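Local coordinates for beta-d-glucoside glucohydrolase (Hypocrea jecorina, PDB 3ZZ1), which probably hydrolyses terminal, non-reducing beta-D-glucosyl residues to release beta-D-glucose, as a secreted family 3 glycosidase of cellulose degradation, at residues S348-G353 / D429-F434; V433-D438 / V476-H481; L456-N461 / G484-E489; N461-V466 / E489-L494; V480-A485 / V500-L505. One frame throughout, in Å; residues are numbered along the deposited sequence.

Interaction 1. Residues S348-G353 / D429-F434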
# COMPACT_ATOMS: atom_id res chain seq x y z
N SER A 348 -22.60 -16.30 -27.35
CA SER A 348 -21.16 -16.37 -27.60
C SER A 348 -20.37 -15.25 -26.93
O SER A 348 -20.83 -14.11 -26.80
CB SER A 348 -20.89 -16.39 -29.10
OG SER A 348 -21.38 -15.22 -29.72
N ILE A 349 -19.15 -15.59 -26.50
CA ILE A 349 -18.22 -14.64 -25.90
C ILE A 349 -16.87 -14.77 -26.60
O ILE A 349 -16.37 -15.88 -26.78
CB ILE A 349 -18.04 -14.89 -24.38
CG1 ILE A 349 -19.30 -14.46 -23.61
CG2 ILE A 349 -16.81 -14.14 -23.83
CD1 ILE A 349 -19.30 -14.84 -22.13
N ALA A 350 -16.28 -13.64 -26.99
CA ALA A 350 -14.88 -13.61 -27.41
C ALA A 350 -13.99 -13.15 -26.25
O ALA A 350 -14.31 -12.18 -25.56
CB ALA A 350 -14.69 -12.72 -28.62
N VAL A 351 -12.89 -13.85 -26.04
CA VAL A 351 -11.90 -13.49 -25.03
C VAL A 351 -10.61 -13.20 -25.78
O VAL A 351 -10.10 -14.05 -26.51
CB VAL A 351 -11.72 -14.60 -23.96
CG1 VAL A 351 -10.60 -14.25 -23.00
CG2 VAL A 351 -13.03 -14.82 -23.19
N VAL A 352 -10.10 -11.98 -25.62
CA VAL A 352 -9.01 -11.49 -26.45
C VAL A 352 -7.91 -10.84 -25.61
O VAL A 352 -8.19 -10.01 -24.74
CB VAL A 352 -9.53 -10.47 -27.51
CG1 VAL A 352 -8.38 -9.85 -28.30
CG2 VAL A 352 -10.53 -11.13 -28.45
N GLY A 353 -6.67 -11.24 -25.87
CA GLY A 353 -5.51 -10.65 -25.20
C GLY A 353 -4.62 -11.68 -24.53
O GLY A 353 -5.12 -12.65 -23.95
N ASP A 429 -21.68 -11.99 -29.46
CA ASP A 429 -22.57 -11.14 -28.68
C ASP A 429 -21.81 -10.09 -27.88
O ASP A 429 -22.17 -8.92 -27.90
CB ASP A 429 -23.46 -11.99 -27.76
CG ASP A 429 -24.40 -12.89 -28.53
OD1 ASP A 429 -25.21 -12.38 -29.31
OD2 ASP A 429 -24.32 -14.12 -28.36
N VAL A 430 -20.76 -10.53 -27.17
CA VAL A 430 -19.84 -9.63 -26.49
C VAL A 430 -18.39 -10.05 -26.70
O VAL A 430 -18.11 -11.22 -26.98
CB VAL A 430 -20.12 -9.51 -24.96
CG1 VAL A 430 -21.52 -8.94 -24.69
CG2 VAL A 430 -19.93 -10.85 -24.25
N ALA A 431 -17.49 -9.09 -26.58
CA ALA A 431 -16.06 -9.34 -26.67
C ALA A 431 -15.38 -8.73 -25.46
O ALA A 431 -15.54 -7.54 -25.18
CB ALA A 431 -15.51 -8.74 -27.96
N ILE A 432 -14.61 -9.56 -24.75
CA ILE A 432 -13.90 -9.12 -23.55
C ILE A 432 -12.41 -9.04 -23.85
O ILE A 432 -11.77 -10.06 -24.11
CB ILE A 432 -14.16 -10.07 -22.34
CG1 ILE A 432 -15.66 -10.39 -22.20
CG2 ILE A 432 -13.63 -9.44 -21.06
CD1 ILE A 432 -16.00 -11.50 -21.18
N VAL A 433 -11.87 -7.82 -23.83
CA VAL A 433 -10.46 -7.57 -24.18
C VAL A 433 -9.63 -7.31 -22.92
O VAL A 433 -10.02 -6.53 -22.05
CB VAL A 433 -10.30 -6.39 -25.17
CG1 VAL A 433 -8.88 -6.31 -25.71
CG2 VAL A 433 -11.27 -6.52 -26.32
N PHE A 434 -8.47 -7.97 -22.85
CA PHE A 434 -7.61 -7.92 -21.68
C PHE A 434 -6.32 -7.17 -21.94
O PHE A 434 -5.51 -7.57 -22.79
CB PHE A 434 -7.31 -9.33 -21.17
CG PHE A 434 -8.48 -10.00 -20.52
CD1 PHE A 434 -9.46 -10.62 -21.28
CD2 PHE A 434 -8.63 -9.97 -19.14
CE1 PHE A 434 -10.56 -11.23 -20.68
CE2 PHE A 434 -9.72 -10.57 -18.54
CZ PHE A 434 -10.69 -11.20 -19.31
O HOH W 1 -23.58 -15.80 -31.15
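Two neighbouring parallel strands of the six-stranded mixed sheet in the family 3 C-terminal domain, 348-352 and 430-434, pair from Ile349 beside Val430 to Val352 beside Val433. The backbone bonds pass back and forth: Ala350 N donates to Val430 O at 3.0 Å, Ala350 O accepts Ile432 N at 2.8 Å, and the pattern repeats with Val352 N to Ile432 O and Phe434 N to Val352 O. On one face Ile349 and Val430 stand side by side, CG1 to CG2 3.7 Å, while Ile349 CG2 slants against Ile432 CD1. Farther along, Val351 CG1, anti to its own backbone N (chi1 175°), lies 3.8 Å from Phe434 CE1, and helix 395-404 packs on both residues. On the other face Ala350 and Ala431 meet CB to CB, with helix 462-472 lying against Val352, Ala431 and Val433. Polar side chains take over at the start of the pair. Asp429 OD2 receives Ser348 N on its anti lone pair at 3.0 Å, and Asp429 N reaches Ser348 OG at 3.3 Å. At this end a carboxylate, rather than a main-chain carbonyl, takes the Ser348 N-H, and Ser348 OG accepts the longer bond; the backbone bonds beyond lie between apolar layers.

Interaction 2. Residues V433-D438 / V476-H481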
# COMPACT_ATOMS: atom_id res chain seq x y z
N VAL A 433 -11.87 -7.82 -23.83
CA VAL A 433 -10.46 -7.57 -24.18
C VAL A 433 -9.63 -7.31 -22.92
O VAL A 433 -10.02 -6.53 -22.05
CB VAL A 433 -10.30 -6.39 -25.17
CG1 VAL A 433 -8.88 -6.31 -25.71
CG2 VAL A 433 -11.27 -6.52 -26.32
N PHE A 434 -8.47 -7.97 -22.85
CA PHE A 434 -7.61 -7.92 -21.68
C PHE A 434 -6.32 -7.17 -21.94
O PHE A 434 -5.51 -7.57 -22.79
CB PHE A 434 -7.31 -9.33 -21.17
CG PHE A 434 -8.48 -10.00 -20.52
CD1 PHE A 434 -9.46 -10.62 -21.28
CD2 PHE A 434 -8.63 -9.97 -19.14
CE1 PHE A 434 -10.56 -11.23 -20.68
CE2 PHE A 434 -9.72 -10.57 -18.54
CZ PHE A 434 -10.69 -11.20 -19.31
N ILE A 435 -6.15 -6.07 -21.22
CA ILE A 435 -4.97 -5.22 -21.36
C ILE A 435 -4.31 -5.00 -19.99
O ILE A 435 -4.95 -5.19 -18.95
CB ILE A 435 -5.29 -3.86 -22.05
CG1 ILE A 435 -6.20 -2.99 -21.18
CG2 ILE A 435 -5.89 -4.09 -23.45
CD1 ILE A 435 -6.43 -1.59 -21.72
N THR A 436 -3.03 -4.63 -20.01
CA THR A 436 -2.26 -4.45 -18.78
C THR A 436 -1.29 -3.27 -18.85
O THR A 436 -0.98 -2.76 -19.93
CB THR A 436 -1.39 -5.70 -18.45
OG1 THR A 436 -0.48 -5.95 -19.53
CG2 THR A 436 -2.25 -6.94 -18.18
N ALA A 437 -0.83 -2.86 -17.67
CA ALA A 437 0.39 -2.09 -17.52
C ALA A 437 1.10 -2.59 -16.26
O ALA A 437 0.45 -2.97 -15.28
CB ALA A 437 0.10 -0.61 -17.42
N ASP A 438 2.43 -2.61 -16.31
CA ASP A 438 3.24 -3.19 -15.25
C ASP A 438 4.32 -2.19 -14.82
O ASP A 438 4.62 -1.25 -15.56
CB ASP A 438 3.88 -4.51 -15.73
CG ASP A 438 4.21 -5.48 -14.59
OD1 ASP A 438 4.00 -5.13 -13.41
OD2 ASP A 438 4.68 -6.60 -14.88
N VAL A 476 -18.03 -4.26 -26.69
CA VAL A 476 -16.71 -4.56 -26.16
C VAL A 476 -16.63 -4.24 -24.66
O VAL A 476 -17.06 -3.18 -24.21
CB VAL A 476 -15.61 -3.78 -26.92
CG1 VAL A 476 -14.22 -4.17 -26.41
CG2 VAL A 476 -15.72 -4.03 -28.42
N ILE A 477 -16.10 -5.20 -23.91
CA ILE A 477 -15.80 -5.02 -22.50
C ILE A 477 -14.29 -5.04 -22.34
O ILE A 477 -13.64 -6.00 -22.73
CB ILE A 477 -16.47 -6.11 -21.63
CG1 ILE A 477 -18.00 -6.02 -21.75
CG2 ILE A 477 -16.03 -5.99 -20.15
CD1 ILE A 477 -18.73 -7.25 -21.24
N VAL A 478 -13.75 -3.97 -21.78
CA VAL A 478 -12.31 -3.85 -21.58
C VAL A 478 -11.97 -4.15 -20.12
O VAL A 478 -12.45 -3.46 -19.21
CB VAL A 478 -11.79 -2.44 -21.95
CG1 VAL A 478 -10.30 -2.32 -21.65
CG2 VAL A 478 -12.06 -2.14 -23.42
N VAL A 479 -11.16 -5.18 -19.91
CA VAL A 479 -10.68 -5.53 -18.59
C VAL A 479 -9.21 -5.15 -18.49
O VAL A 479 -8.40 -5.57 -19.31
CB VAL A 479 -10.89 -7.03 -18.27
CG1 VAL A 479 -10.31 -7.38 -16.90
CG2 VAL A 479 -12.38 -7.38 -18.32
N VAL A 480 -8.90 -4.33 -17.49
CA VAL A 480 -7.56 -3.81 -17.28
C VAL A 480 -6.97 -4.34 -15.98
O VAL A 480 -7.59 -4.21 -14.92
CB VAL A 480 -7.57 -2.26 -17.22
CG1 VAL A 480 -6.15 -1.72 -17.12
CG2 VAL A 480 -8.29 -1.68 -18.43
N HIS A 481 -5.78 -4.92 -16.06
CA HIS A 481 -5.00 -5.27 -14.88
C HIS A 481 -3.75 -4.41 -14.86
O HIS A 481 -2.94 -4.47 -15.78
CB HIS A 481 -4.65 -6.76 -14.86
CG HIS A 481 -5.84 -7.66 -14.64
ND1 HIS A 481 -6.51 -8.26 -15.68
CD2 HIS A 481 -6.47 -8.05 -13.51
CE1 HIS A 481 -7.51 -8.98 -15.20
NE2 HIS A 481 -7.50 -8.87 -13.88
O HOH W 2 -5.96 -7.79 -18.41
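Ile435 sets the shape of this contact between strands 433-437 and 476-481, the two parallel strands of a beta-alpha-beta unit whose connecting helix is 462-472. Its CG1 sits between the backbone N and carbonyl carbon (chi1 67°), a choice that swings the end of the chain across to the neighbouring strand. There CG1 rests 3.7 Å from Val480 CG2, and CD1 drops into the dip between Val480 and Val478, 3.9 Å from Val478 CG1. Next along this face Val433 CG2 leans obliquely on Val476 CG1, and helix 462-472 lies over them through Val466 and Val469. The other face holds a flat surface against a knob. Val479 lies alongside the Phe434 ring, and its CB makes an off-centre CH-pi contact, 4.1 Å from the ring centroid and 29° off the normal; Leu514 of helix 510-518 adds to the packing here. Thr436 CG2 lies across from His481 CB at a slant, while Thr436 OG1 bonds to Asp374. Between the two faces the backbones are joined by bonds running from Val433 N to Ile477 O at 2.8 Å to the longer Ala437 N to His481 O at 3.3 Å. The Phe434 and His481 rings meet edge to edge, CD2 to CE1 4.2 Å, and beside both edges, in the plane of each ring, one water is hydrogen-bonded to Ile435 O at 2.8 Å and to His481 ND1.

Interaction 3. Residues L456-N461 / G484-E489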
# COMPACT_ATOMS: atom_id res chain seq x y z
N LEU A 456 1.97 6.23 -19.58
CA LEU A 456 0.72 5.78 -18.99
C LEU A 456 -0.18 5.07 -20.02
O LEU A 456 -1.41 5.06 -19.89
CB LEU A 456 0.00 6.96 -18.30
CG LEU A 456 0.78 7.69 -17.19
CD1 LEU A 456 0.02 8.92 -16.71
CD2 LEU A 456 1.11 6.78 -16.01
N ASP A 457 0.45 4.47 -21.03
CA ASP A 457 -0.25 3.69 -22.04
C ASP A 457 -0.31 2.21 -21.67
O ASP A 457 0.56 1.73 -20.93
CB ASP A 457 0.44 3.85 -23.41
CG ASP A 457 0.36 5.27 -23.95
OD1 ASP A 457 -0.61 5.98 -23.63
OD2 ASP A 457 1.27 5.68 -24.70
N PRO A 458 -1.32 1.48 -22.17
CA PRO A 458 -1.34 0.04 -21.99
C PRO A 458 -0.11 -0.58 -22.65
O PRO A 458 0.33 -0.10 -23.69
CB PRO A 458 -2.60 -0.40 -22.74
CG PRO A 458 -3.46 0.81 -22.75
CD PRO A 458 -2.53 1.96 -22.88
N TRP A 459 0.44 -1.62 -22.02
CA TRP A 459 1.54 -2.39 -22.58
C TRP A 459 1.05 -3.24 -23.74
O TRP A 459 -0.16 -3.36 -23.97
CB TRP A 459 2.14 -3.30 -21.50
CG TRP A 459 3.02 -2.61 -20.50
CD1 TRP A 459 2.87 -1.36 -19.97
CD2 TRP A 459 4.19 -3.16 -19.87
NE1 TRP A 459 3.87 -1.09 -19.07
CE2 TRP A 459 4.70 -2.18 -18.98
CE3 TRP A 459 4.86 -4.39 -19.98
CZ2 TRP A 459 5.85 -2.39 -18.21
CZ3 TRP A 459 6.01 -4.59 -19.21
CH2 TRP A 459 6.49 -3.59 -18.33
N HIS A 460 1.99 -3.83 -24.48
CA HIS A 460 1.68 -4.80 -25.54
C HIS A 460 0.65 -4.31 -26.55
O HIS A 460 -0.20 -5.09 -27.01
CB HIS A 460 1.18 -6.12 -24.94
CG HIS A 460 2.05 -6.67 -23.85
ND1 HIS A 460 3.41 -6.85 -23.99
CD2 HIS A 460 1.73 -7.11 -22.61
CE1 HIS A 460 3.89 -7.36 -22.88
NE2 HIS A 460 2.90 -7.53 -22.03
N ASN A 461 0.71 -3.02 -26.88
CA ASN A 461 -0.14 -2.44 -27.91
C ASN A 461 -1.64 -2.54 -27.58
O ASN A 461 -2.48 -2.66 -28.48
CB ASN A 461 0.16 -3.10 -29.27
CG ASN A 461 0.52 -2.09 -30.33
OD1 ASN A 461 1.44 -1.29 -30.16
ND2 ASN A 461 -0.21 -2.13 -31.45
N GLY A 484 -1.16 0.80 -11.84
CA GLY A 484 -1.54 2.20 -11.66
C GLY A 484 -2.30 2.78 -12.83
O GLY A 484 -2.63 2.06 -13.79
N ALA A 485 -2.59 4.08 -12.75
CA ALA A 485 -3.37 4.79 -13.75
C ALA A 485 -2.85 4.61 -15.18
O ALA A 485 -1.65 4.62 -15.42
CB ALA A 485 -3.44 6.27 -13.42
N ILE A 486 -3.80 4.42 -16.09
CA ILE A 486 -3.55 4.36 -17.52
C ILE A 486 -4.48 5.40 -18.12
O ILE A 486 -5.62 5.53 -17.68
CB ILE A 486 -3.90 2.96 -18.09
CG1 ILE A 486 -2.87 1.93 -17.66
CG2 ILE A 486 -4.07 2.98 -19.62
CD1 ILE A 486 -3.37 0.49 -17.78
N ILE A 487 -4.01 6.14 -19.12
CA ILE A 487 -4.88 7.05 -19.85
C ILE A 487 -5.81 6.22 -20.75
O ILE A 487 -5.35 5.47 -21.61
CB ILE A 487 -4.08 8.10 -20.68
CG1 ILE A 487 -3.09 8.86 -19.79
CG2 ILE A 487 -5.02 9.05 -21.42
CD1 ILE A 487 -3.71 9.86 -18.81
N LEU A 488 -7.11 6.34 -20.51
CA LEU A 488 -8.09 5.47 -21.16
C LEU A 488 -8.86 6.16 -22.28
O LEU A 488 -9.80 5.59 -22.84
CB LEU A 488 -9.06 4.89 -20.12
CG LEU A 488 -8.47 4.02 -19.01
CD1 LEU A 488 -9.45 3.90 -17.86
CD2 LEU A 488 -8.05 2.63 -19.52
N GLU A 489 -8.43 7.37 -22.62
CA GLU A 489 -9.15 8.24 -23.57
C GLU A 489 -9.27 7.69 -24.99
O GLU A 489 -10.29 7.93 -25.65
CB GLU A 489 -8.52 9.63 -23.60
CG GLU A 489 -8.60 10.34 -22.27
CD GLU A 489 -10.02 10.49 -21.77
OE1 GLU A 489 -10.86 11.05 -22.51
OE2 GLU A 489 -10.30 10.04 -20.64
O HOH W 3 -3.40 5.29 -23.41
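Pro458 and Ile486 meet at a slant, the CD corner of the proline ring resting 3.7 Å from Ile486 CG2. That methyl is anti to its backbone N and extends to the proline; CG2 also lies 3.4 Å from Leu456 O, so one branch fills the angle between a carbonyl and a ring. Leu456 approaches from another direction. Its CG is anti to the carbonyl carbon (chi1 -58°), which turns the side chain away from its own C=O: CB touches Ile487 CG1 at 3.9 Å, and CD2 comes to 3.6 Å from Ala485 O, an oxygen that also receives a bond from Arg453 NH1. Ile486 thus meets Pro458 with CG2, while Ile487 offers CG1 to Leu456. Both segments are loops that follow parallel strands of the sheet, 430-437 and 476-482, and each runs on into a crossover helix, 462-472 or 489-492. What ties them directly is a single backbone bond: Ile487 N donates to Leu456 O at 2.9 Å, in the plane of the carbonyl, and Ile486 CA approaches the same oxygen at 3.3 Å in a CA-H...O contact. A water sits where the loops part, 2.9 Å from Asp457 OD1 and 2.7 Å from Ile487 O. With further acceptors also near it, its two protons cannot serve all of them at once.

Interaction 4. Residues N461-V466 / E489-L494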
# COMPACT_ATOMS: atom_id res chain seq x y z
N ASN A 461 0.71 -3.02 -26.88
CA ASN A 461 -0.14 -2.44 -27.91
C ASN A 461 -1.64 -2.54 -27.58
O ASN A 461 -2.48 -2.66 -28.48
CB ASN A 461 0.16 -3.10 -29.27
CG ASN A 461 0.52 -2.09 -30.33
OD1 ASN A 461 1.44 -1.29 -30.16
ND2 ASN A 461 -0.21 -2.13 -31.45
N GLY A 462 -1.95 -2.48 -26.29
CA GLY A 462 -3.32 -2.62 -25.79
C GLY A 462 -4.33 -1.69 -26.41
O GLY A 462 -5.46 -2.09 -26.69
N ASN A 463 -3.93 -0.44 -26.64
CA ASN A 463 -4.81 0.54 -27.27
C ASN A 463 -5.24 0.10 -28.67
O ASN A 463 -6.42 0.16 -29.00
CB ASN A 463 -4.16 1.93 -27.30
CG ASN A 463 -4.38 2.71 -26.01
OD1 ASN A 463 -5.26 2.38 -25.20
ND2 ASN A 463 -3.59 3.76 -25.81
N ALA A 464 -4.28 -0.35 -29.47
CA ALA A 464 -4.55 -0.82 -30.84
C ALA A 464 -5.31 -2.15 -30.84
O ALA A 464 -6.08 -2.43 -31.76
CB ALA A 464 -3.26 -0.95 -31.62
N LEU A 465 -5.09 -2.96 -29.80
CA LEU A 465 -5.82 -4.21 -29.65
C LEU A 465 -7.31 -3.93 -29.42
O LEU A 465 -8.16 -4.57 -30.03
CB LEU A 465 -5.24 -5.07 -28.52
CG LEU A 465 -5.83 -6.47 -28.30
CD1 LEU A 465 -5.67 -7.38 -29.53
CD2 LEU A 465 -5.19 -7.12 -27.09
N VAL A 466 -7.61 -2.96 -28.56
CA VAL A 466 -9.00 -2.58 -28.26
C VAL A 466 -9.66 -1.95 -29.49
O VAL A 466 -10.82 -2.24 -29.79
CB VAL A 466 -9.09 -1.65 -27.02
CG1 VAL A 466 -10.52 -1.16 -26.79
CG2 VAL A 466 -8.59 -2.37 -25.77
N GLU A 489 -8.43 7.37 -22.62
CA GLU A 489 -9.15 8.24 -23.57
C GLU A 489 -9.27 7.69 -24.99
O GLU A 489 -10.29 7.93 -25.65
CB GLU A 489 -8.52 9.63 -23.60
CG GLU A 489 -8.60 10.34 -22.27
CD GLU A 489 -10.02 10.49 -21.77
OE1 GLU A 489 -10.86 11.05 -22.51
OE2 GLU A 489 -10.30 10.04 -20.64
N GLN A 490 -8.26 6.96 -25.45
CA GLN A 490 -8.31 6.28 -26.75
C GLN A 490 -9.35 5.16 -26.75
O GLN A 490 -10.08 4.97 -27.73
CB GLN A 490 -6.96 5.67 -27.10
CG GLN A 490 -6.03 6.61 -27.83
CD GLN A 490 -5.42 5.97 -29.05
OE1 GLN A 490 -5.49 4.76 -29.22
NE2 GLN A 490 -4.82 6.78 -29.90
N ILE A 491 -9.41 4.43 -25.64
CA ILE A 491 -10.35 3.33 -25.48
C ILE A 491 -11.77 3.87 -25.31
O ILE A 491 -12.72 3.32 -25.89
CB ILE A 491 -9.91 2.41 -24.31
CG1 ILE A 491 -8.69 1.59 -24.74
CG2 ILE A 491 -11.05 1.51 -23.85
CD1 ILE A 491 -7.93 0.96 -23.59
N LEU A 492 -11.91 4.95 -24.56
CA LEU A 492 -13.22 5.53 -24.26
C LEU A 492 -13.87 6.24 -25.44
O LEU A 492 -15.09 6.39 -25.49
CB LEU A 492 -13.14 6.47 -23.06
CG LEU A 492 -12.84 5.79 -21.72
CD1 LEU A 492 -12.40 6.82 -20.71
CD2 LEU A 492 -14.04 5.00 -21.23
N ALA A 493 -13.04 6.67 -26.39
CA ALA A 493 -13.51 7.35 -27.60
C ALA A 493 -14.19 6.39 -28.58
O ALA A 493 -14.89 6.83 -29.50
CB ALA A 493 -12.35 8.08 -28.27
N LEU A 494 -13.97 5.09 -28.38
CA LEU A 494 -14.59 4.06 -29.20
C LEU A 494 -16.00 3.77 -28.70
O LEU A 494 -16.16 3.26 -27.59
CB LEU A 494 -13.76 2.78 -29.19
CG LEU A 494 -12.32 2.84 -29.71
CD1 LEU A 494 -11.51 1.68 -29.14
CD2 LEU A 494 -12.28 2.83 -31.23
O HOH W 4 -6.71 4.30 -23.91
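Val466 points at the neighbouring helix and lays its two methyl groups across the side chain of Ile491, the two crossing at about a right angle. CG1 touches Ile491 CG1 at 3.9 Å and, on reaching farther along, Leu494 CD1 at 3.8 Å; CG2 comes to 4.0 Å from Ile491 CD1. The valine is thus received by a shallow seat made of one isoleucine and the leucine that follows the short helix. One turn earlier Asn463 takes the place of the valine. Its OD1 lies against the same CG1-CD1 arm of Ile491, crossing it at about a right angle, 3.4 Å from CD1, a van der Waals contact; OD1 takes its hydrogen bond from a water 2.7 Å away, which accepts Ile491 N at 3.2 Å. Since Ile491 is the third residue of its helix, this N-H belongs to the first turn, where amides commonly look for partners other than helix carbonyls. The water may have to divide its protons among more acceptors than it can serve. Toward solvent, Gln490 and Asn463 cross nearly at right angles with their amide planes 30° apart; the Gln490 chain, bent at chi2 (-132°), brings OE1 to 3.7 Å from Asn463 CB. No direct hydrogen bond joins the segments. On the sheet side, Val466 and Ile491 both rest on Val478 and Val497. Two helices side by side on one sheet face, each linking successive parallel strands, are characteristic of consecutive beta-alpha-beta units; with helices 395-404 and 510-518 on the other face they form the alpha/beta sandwich of the family 3 C-terminal domain.

Interaction 5. Residues V480-A485 / V500-L505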
# COMPACT_ATOMS: atom_id res chain seq x y z
N VAL A 480 -8.90 -4.33 -17.49
CA VAL A 480 -7.56 -3.81 -17.28
C VAL A 480 -6.97 -4.34 -15.98
O VAL A 480 -7.59 -4.21 -14.92
CB VAL A 480 -7.57 -2.26 -17.22
CG1 VAL A 480 -6.15 -1.72 -17.12
CG2 VAL A 480 -8.29 -1.68 -18.43
N HIS A 481 -5.78 -4.92 -16.06
CA HIS A 481 -5.00 -5.27 -14.88
C HIS A 481 -3.75 -4.41 -14.86
O HIS A 481 -2.94 -4.47 -15.78
CB HIS A 481 -4.65 -6.76 -14.86
CG HIS A 481 -5.84 -7.66 -14.64
ND1 HIS A 481 -6.51 -8.26 -15.68
CD2 HIS A 481 -6.47 -8.05 -13.51
CE1 HIS A 481 -7.51 -8.98 -15.20
NE2 HIS A 481 -7.50 -8.87 -13.88
N SER A 482 -3.60 -3.60 -13.82
CA SER A 482 -2.58 -2.55 -13.83
C SER A 482 -2.05 -2.13 -12.47
O SER A 482 -2.80 -2.07 -11.49
CB SER A 482 -3.13 -1.32 -14.56
OG SER A 482 -2.11 -0.35 -14.73
N VAL A 483 -0.76 -1.84 -12.44
CA VAL A 483 -0.05 -1.30 -11.28
C VAL A 483 -0.42 0.15 -10.95
O VAL A 483 -0.03 0.67 -9.91
CB VAL A 483 1.48 -1.34 -11.51
CG1 VAL A 483 2.00 -2.77 -11.46
CG2 VAL A 483 1.84 -0.67 -12.84
N GLY A 484 -1.16 0.80 -11.84
CA GLY A 484 -1.54 2.20 -11.66
C GLY A 484 -2.30 2.78 -12.83
O GLY A 484 -2.63 2.06 -13.79
N ALA A 485 -2.59 4.08 -12.75
CA ALA A 485 -3.37 4.79 -13.75
C ALA A 485 -2.85 4.61 -15.18
O ALA A 485 -1.65 4.62 -15.42
CB ALA A 485 -3.44 6.27 -13.42
N VAL A 500 -15.85 -0.81 -19.01
CA VAL A 500 -14.45 -0.80 -18.61
C VAL A 500 -14.32 -1.29 -17.16
O VAL A 500 -14.87 -0.69 -16.24
CB VAL A 500 -13.79 0.59 -18.79
CG1 VAL A 500 -12.33 0.55 -18.37
CG2 VAL A 500 -13.92 1.07 -20.23
N VAL A 501 -13.60 -2.39 -17.00
CA VAL A 501 -13.40 -3.03 -15.71
C VAL A 501 -11.96 -2.81 -15.26
O VAL A 501 -11.03 -3.43 -15.79
CB VAL A 501 -13.68 -4.56 -15.79
CG1 VAL A 501 -13.58 -5.19 -14.42
CG2 VAL A 501 -15.06 -4.82 -16.39
N TRP A 502 -11.78 -1.89 -14.31
CA TRP A 502 -10.48 -1.67 -13.68
C TRP A 502 -10.29 -2.75 -12.62
O TRP A 502 -10.70 -2.60 -11.46
CB TRP A 502 -10.41 -0.27 -13.06
CG TRP A 502 -9.01 0.20 -12.76
CD1 TRP A 502 -8.39 0.20 -11.54
CD2 TRP A 502 -8.06 0.74 -13.70
NE1 TRP A 502 -7.11 0.71 -11.66
CE2 TRP A 502 -6.89 1.05 -12.97
CE3 TRP A 502 -8.10 1.00 -15.07
CZ2 TRP A 502 -5.75 1.60 -13.58
CZ3 TRP A 502 -6.97 1.55 -15.68
CH2 TRP A 502 -5.81 1.84 -14.93
N ALA A 503 -9.68 -3.86 -13.03
CA ALA A 503 -9.59 -5.04 -12.18
C ALA A 503 -8.43 -4.98 -11.18
O ALA A 503 -8.41 -5.73 -10.21
CB ALA A 503 -9.50 -6.29 -13.03
N GLY A 504 -7.47 -4.09 -11.42
CA GLY A 504 -6.35 -3.89 -10.50
C GLY A 504 -5.33 -5.01 -10.51
O GLY A 504 -4.95 -5.52 -11.56
N LEU A 505 -4.87 -5.39 -9.32
CA LEU A 505 -3.85 -6.44 -9.19
C LEU A 505 -4.34 -7.53 -8.25
O LEU A 505 -4.21 -7.41 -7.03
CB LEU A 505 -2.52 -5.85 -8.72
CG LEU A 505 -1.87 -4.77 -9.58
CD1 LEU A 505 -0.84 -4.02 -8.76
CD2 LEU A 505 -1.24 -5.35 -10.85
O HOH W 5 -6.28 -2.27 -13.54
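In the parallel pair of strands 476-482 and 497-502, Val480 N donates to Val501 O at 2.9 Å in an almost straight bond (174°), and Val480 O accepts Ala503 N at 2.8 Å. The same carbonyl is gripped a second time, by a water 2.7 Å away that in turn accepts Gly504 N at 3.0 Å. This water lies over the centre of the Trp502 ring, 3.4 Å above its plane. The next bond is poorer: Ser482 N meets Gly504 O at 3.3 Å from 48° out of the carbonyl plane. Ser482 OG, anti to its own backbone N, donates within its own segment to Gly484 O, pinning the turn. Gly484 O also abuts the edge of the indole, 3.2 Å from Trp502 CZ2, while Trp502 NE1 is held by Tyr530 OH. Val480 CG1 leans obliquely on Trp502 CZ3 at 3.7 Å. On the opposite face of the sheet, Ala503 CB covers one face of the His481 imidazole. Leu505 closes the far end, its CG against Ser482 O and its CD1 against Val483 CA. Gln80, from the N-terminal family region, bonds to both Ala503 O and Leu505 N. Gly504, whose positive phi (72°) favours glycine, lets its N reach the water and its O reach Ser482 N, so that a water and a long, off-plane bond supplement the two regular ones.

Interactions 1, 2 and 5 follow one another across a single sheet, each sharing a strand with the next. Interactions 1 and 2 have centres 11 Å apart and share Val433 and Phe434; 2 and 5 are 7 Å apart and share Val480 and His481. Ala431 O to Ile477 N (2.7 Å) and Val478 O to Val501 N (2.7 Å) probably continue the bonding between them. The helices of interaction 4 pack on one face of that sheet, Ile491 CD1 being 3.5 Å from Ile435 CD1, and interaction 3 joins the loops leading into those helices. Interaction 5 is nearest the chain's centre, about 15 Å against 31 Å for interaction 1. In relatives the active site lies between domains; none of these contacts is assigned to it.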